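Local coordinates for uncharacterized protein (Bacteroides ovatus, PDB 4E6F) that is of unknown function but belongs to the DUF4468 family, whose domain has a TBP-like fold, at residues T102-P105 with G106-L109; R146-A149 with K150-R153. All blocks are in the same frame, centred on the assembly; numbering follows the deposited sequence.

Interaction 1. Residues T102-P105 with G106-L109; sequences TCKP and GNCL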
loop_
_atom_site.group_PDB
_atom_site.type_symbol
_atom_site.label_atom_id
_atom_site.label_comp_id
_atom_site.label_asym_id
_atom_site.label_seq_id
_atom_site.Cartn_x
_atom_site.Cartn_y
_atom_site.Cartn_z
ATOM N N THR A 102 -2.988 3.602 12.986
ATOM C CA THR A 102 -3.607 4.303 14.106
ATOM C C THR A 102 -4.509 3.288 14.830
ATOM O O THR A 102 -5.452 2.757 14.226
ATOM C CB THR A 102 -4.399 5.519 13.598
ATOM O OG1 THR A 102 -3.528 6.364 12.829
ATOM C CG2 THR A 102 -5.005 6.340 14.757
ATOM N N CYS A 103 -4.196 3.006 16.085
ATOM C CA CYS A 103 -4.903 2.031 16.924
ATOM C C CYS A 103 -5.758 2.752 17.944
ATOM O O CYS A 103 -5.286 3.668 18.622
ATOM C CB CYS A 103 -3.921 1.088 17.622
ATOM S SG CYS A 103 -2.660 0.370 16.528
ATOM N N LYS A 104 -6.989 2.267 18.117
ATOM C CA LYS A 104 -7.946 2.776 19.097
ATOM C C LYS A 104 -8.577 1.560 19.748
ATOM O O LYS A 104 -8.440 0.468 19.196
ATOM C CB LYS A 104 -9.013 3.653 18.409
ATOM C CG LYS A 104 -8.500 5.006 17.909
ATOM C CD LYS A 104 -9.600 5.766 17.176
ATOM C CE LYS A 104 -9.114 7.074 16.591
ATOM N NZ LYS A 104 -10.111 7.658 15.651
ATOM N N PRO A 105 -9.298 1.674 20.875
ATOM C CA PRO A 105 -9.949 0.473 21.409
ATOM C C PRO A 105 -10.890 -0.118 20.366
ATOM O O PRO A 105 -11.753 0.592 19.854
ATOM C CB PRO A 105 -10.717 0.998 22.632
ATOM C CG PRO A 105 -9.974 2.275 23.023
ATOM C CD PRO A 105 -9.544 2.863 21.723
ATOM N N GLY A 106 -10.677 -1.389 20.026
ATOM C CA GLY A 106 -11.539 -2.120 19.099
ATOM C C GLY A 106 -11.357 -1.864 17.610
ATOM O O GLY A 106 -12.084 -2.466 16.785
ATOM N N ASN A 107 -10.446 -0.936 17.231
ATOM C CA ASN A 107 -10.306 -0.678 15.796
ATOM C C ASN A 107 -8.901 -0.245 15.385
ATOM O O ASN A 107 -8.109 0.206 16.219
ATOM C CB ASN A 107 -11.362 0.297 15.292
ATOM C CG ASN A 107 -11.310 1.659 15.878
ATOM O OD1 ASN A 107 -10.467 2.478 15.498
ATOM N ND2 ASN A 107 -12.266 1.951 16.757
ATOM N N CYS A 108 -8.613 -0.400 14.087
ATOM C CA CYS A 108 -7.295 -0.079 13.550
ATOM C C CYS A 108 -7.464 0.547 12.192
ATOM O O CYS A 108 -8.222 0.030 11.371
ATOM C CB CYS A 108 -6.450 -1.353 13.450
ATOM S SG CYS A 108 -4.736 -1.053 12.991
ATOM N N LEU A 109 -6.721 1.632 11.931
ATOM C CA LEU A 109 -6.699 2.247 10.604
ATOM C C LEU A 109 -5.309 2.027 10.047
ATOM O O LEU A 109 -4.329 2.358 10.726
ATOM C CB LEU A 109 -7.039 3.749 10.644
ATOM C CG LEU A 109 -6.917 4.516 9.303
ATOM C CD1 LEU A 109 -7.956 4.051 8.289
ATOM C CD2 LEU A 109 -7.025 6.052 9.540
HETATM O O HOH W 1 -3.372 5.431 10.246
HETATM O O HOH W 2 -8.113 3.603 14.672
#
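Asn107 lays its carboxamide against the start of the Lys104 side chain, OD1 coming within 3.5 Å of Lys104 CB and close to CD as well. Its CG sits between the backbone N and the carbonyl carbon (chi1 63°), which carries the amide back over the turn toward Lys104 and not out along its own strand. There OD1 accepts a hydrogen bond from a water at 2.7 Å, and the same water donates to Thr102 O, tying the amide to the strand across from it. Without the carboxamide, as with an alanine here, the water would probably lose its acceptor on this side chain and the inner methylenes of Lys104 their cover. The lysine chain itself runs extended from CG, leading NZ away from the turn. Together the residues form the two-residue end of the beta hairpin made by strands 90-104 and 107-119: a type II turn from Lys104 to Asn107, with Gly106 at the position where a positive phi (79°) is needed and where a CB would run into Pro105 O. Lys104 and Asn107 close it with a reciprocal backbone pair, Lys104 N to Asn107 O at 3.0 Å and Asn107 N to Lys104 O at 3.1 Å; in the second, the donor stands well above the carbonyl plane. Thr102 and Leu109 repeat the pairing as the next hydrogen-bonded pair from the turn. On the other side of the sheet Cys103 SG and Cys108 SG lie 4.3 Å apart, too far for a disulfide, and both side chains pack on Ile41 of helix 38-54.

Interaction 2. Residues R146-A149 with K150-R153; sequences RGLA and KWRR. With NO3 (nitrate ion), chain C.
Leu148 O and Ala149 O accept from the backbone N atoms of Arg152 and Arg153, at 3.1 and 2.8 Å, in two nearly straight i to i+4 bonds near the start of helix 149-169. Just ahead of them a water bridges the chain, donating to Arg146 O and accepting from Lys150 N. Arg153 folds back along this turn: its guanidinium passes with one face over the methyl of Ala149, NH1 lying 3.5 Å from Ala149 CB. With CG anti to the carbonyl carbon (chi1 -74°), the chain starts back past Ala149 O, and CB and CG both touch that oxygen. A nitrate, probably from the crystallisation liquor, sits beside this part of the helix; its O1 lies at the edge of the guanidinium, near its plane, while NH1 gives a weak bond to O2 at 3.3 Å, and Lys150 CB touches the anion too. Lys154 NZ also bonds the anion, while Arg153 NE forms a salt bridge with Asp10. Trp151 leaves the helix in another direction. Its indole presents an edge to the carbonyls of Gly147 and Leu148, CD1 being 3.9 Å from Gly147 O, and Leu148 CD2 meets the same CD1 at 4.3 Å. Beyond the turn the indole makes edge-to-face contacts with Phe83, Phe117 and Tyr119, joining the helix to the sheet, and with Trp130 from a loop.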
loop_
_atom_site.group_PDB
_atom_site.type_symbol
_atom_site.label_atom_id
_atom_site.label_comp_id
_atom_site.label_asym_id
_atom_site.label_seq_id
_atom_site.Cartn_x
_atom_site.Cartn_y
_atom_site.Cartn_z
ATOM N N ARG A 146 -3.958 3.460 -21.097
ATOM C CA ARG A 146 -3.124 2.289 -21.355
ATOM C C ARG A 146 -1.675 2.409 -20.902
ATOM O O ARG A 146 -1.166 1.428 -20.358
ATOM C CB ARG A 146 -3.193 1.811 -22.797
ATOM C CG ARG A 146 -2.897 2.868 -23.798
ATOM C CD ARG A 146 -3.325 2.414 -25.182
ATOM N NE ARG A 146 -3.054 3.447 -26.178
ATOM C CZ ARG A 146 -3.822 4.514 -26.371
ATOM N NH1 ARG A 146 -4.940 4.676 -25.657
ATOM N NH2 ARG A 146 -3.501 5.406 -27.293
ATOM N N GLY A 147 -1.042 3.569 -21.093
ATOM C CA GLY A 147 0.347 3.783 -20.703
ATOM C C GLY A 147 0.563 3.805 -19.198
ATOM O O GLY A 147 1.668 3.534 -18.718
ATOM N N LEU A 148 -0.492 4.112 -18.428
ATOM C CA LEU A 148 -0.375 4.182 -16.961
ATOM C C LEU A 148 -0.963 2.962 -16.265
ATOM O O LEU A 148 -0.864 2.843 -15.035
ATOM C CB LEU A 148 -1.060 5.469 -16.436
ATOM C CG LEU A 148 -0.271 6.759 -16.817
ATOM C CD1 LEU A 148 -1.046 8.016 -16.525
ATOM C CD2 LEU A 148 1.036 6.826 -16.075
ATOM N N ALA A 149 -1.579 2.050 -17.037
ATOM C CA ALA A 149 -2.290 0.921 -16.452
ATOM C C ALA A 149 -1.416 0.049 -15.564
ATOM O O ALA A 149 -1.868 -0.321 -14.483
ATOM C CB ALA A 149 -2.937 0.083 -17.539
ATOM N N LYS A 150 -0.190 -0.274 -15.981
ATOM C CA LYS A 150 0.668 -1.145 -15.168
ATOM C C LYS A 150 0.957 -0.506 -13.816
ATOM O O LYS A 150 0.989 -1.203 -12.809
ATOM C CB LYS A 150 1.969 -1.519 -15.899
ATOM C CG LYS A 150 2.963 -0.370 -16.126
ATOM C CD LYS A 150 4.099 -0.863 -17.025
ATOM C CE LYS A 150 5.187 0.191 -17.081
ATOM N NZ LYS A 150 6.263 -0.171 -18.067
ATOM N N TRP A 151 1.145 0.820 -13.793
ATOM C CA TRP A 151 1.406 1.559 -12.563
ATOM C C TRP A 151 0.209 1.513 -11.622
ATOM O O TRP A 151 0.365 1.218 -10.436
ATOM C CB TRP A 151 1.733 3.021 -12.901
ATOM C CG TRP A 151 2.952 3.143 -13.761
ATOM C CD1 TRP A 151 3.001 3.172 -15.124
ATOM C CD2 TRP A 151 4.306 3.160 -13.308
ATOM N NE1 TRP A 151 4.307 3.239 -15.550
ATOM C CE2 TRP A 151 5.132 3.230 -14.452
ATOM C CE3 TRP A 151 4.907 3.184 -12.041
ATOM C CZ2 TRP A 151 6.533 3.293 -14.362
ATOM C CZ3 TRP A 151 6.286 3.234 -11.946
ATOM C CH2 TRP A 151 7.089 3.275 -13.099
ATOM N N ARG A 152 -0.980 1.807 -12.148
ATOM C CA ARG A 152 -2.177 1.852 -11.318
ATOM C C ARG A 152 -2.587 0.437 -10.854
ATOM O O ARG A 152 -2.866 0.241 -9.661
ATOM C CB ARG A 152 -3.305 2.546 -12.072
ATOM C CG ARG A 152 -4.602 2.612 -11.248
ATOM C CD ARG A 152 -5.420 3.829 -11.639
ATOM N NE ARG A 152 -6.788 3.791 -11.091
ATOM C CZ ARG A 152 -7.454 4.861 -10.670
ATOM N NH1 ARG A 152 -6.850 6.038 -10.589
ATOM N NH2 ARG A 152 -8.712 4.748 -10.266
ATOM N N ARG A 153 -2.614 -0.554 -11.772
ATOM C CA ARG A 153 -2.960 -1.910 -11.345
ATOM C C ARG A 153 -2.021 -2.436 -10.263
ATOM O O ARG A 153 -2.486 -2.994 -9.262
ATOM C CB ARG A 153 -2.877 -2.898 -12.520
ATOM C CG ARG A 153 -3.992 -2.792 -13.520
ATOM C CD ARG A 153 -4.032 -4.050 -14.387
ATOM N NE ARG A 153 -4.801 -3.818 -15.607
ATOM C CZ ARG A 153 -4.285 -3.484 -16.791
ATOM N NH1 ARG A 153 -2.967 -3.396 -16.953
ATOM N NH2 ARG A 153 -5.081 -3.273 -17.830
HETATM N N NO3 C . 0.309 -4.607 -15.859
HETATM O O1 NO3 C . 0.150 -4.216 -17.006
HETATM O O2 NO3 C . -0.598 -4.719 -15.066
HETATM O O3 NO3 C . 1.546 -4.904 -15.465
HETATM O O HOH W 3 0.698 0.062 -18.831
#

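How the interactions relate
The two contacts lie on opposite sides of the chain's centre, their own centres about 33 Å apart and their nearest atoms about 19 Å, and they share no touching residue. Each is partly buried. Interaction 1 ends a hairpin of the antiparallel sheet, with cysteines turned to helix 38-54 and Thr102, Lys104, Asn107 and Leu109, mostly polar, on the other face; interaction 2 lies near the start of helix 149-169, where Trp151 packs among aromatic rings and Arg153 meets Asp10 and a nitrate. Ladder bonds between strands hold the first, i to i+4 bonds the second. Strand 107-119 links them indirectly: it starts in interaction 1, and its Phe117 and Tyr119 reach Trp151 of interaction 2.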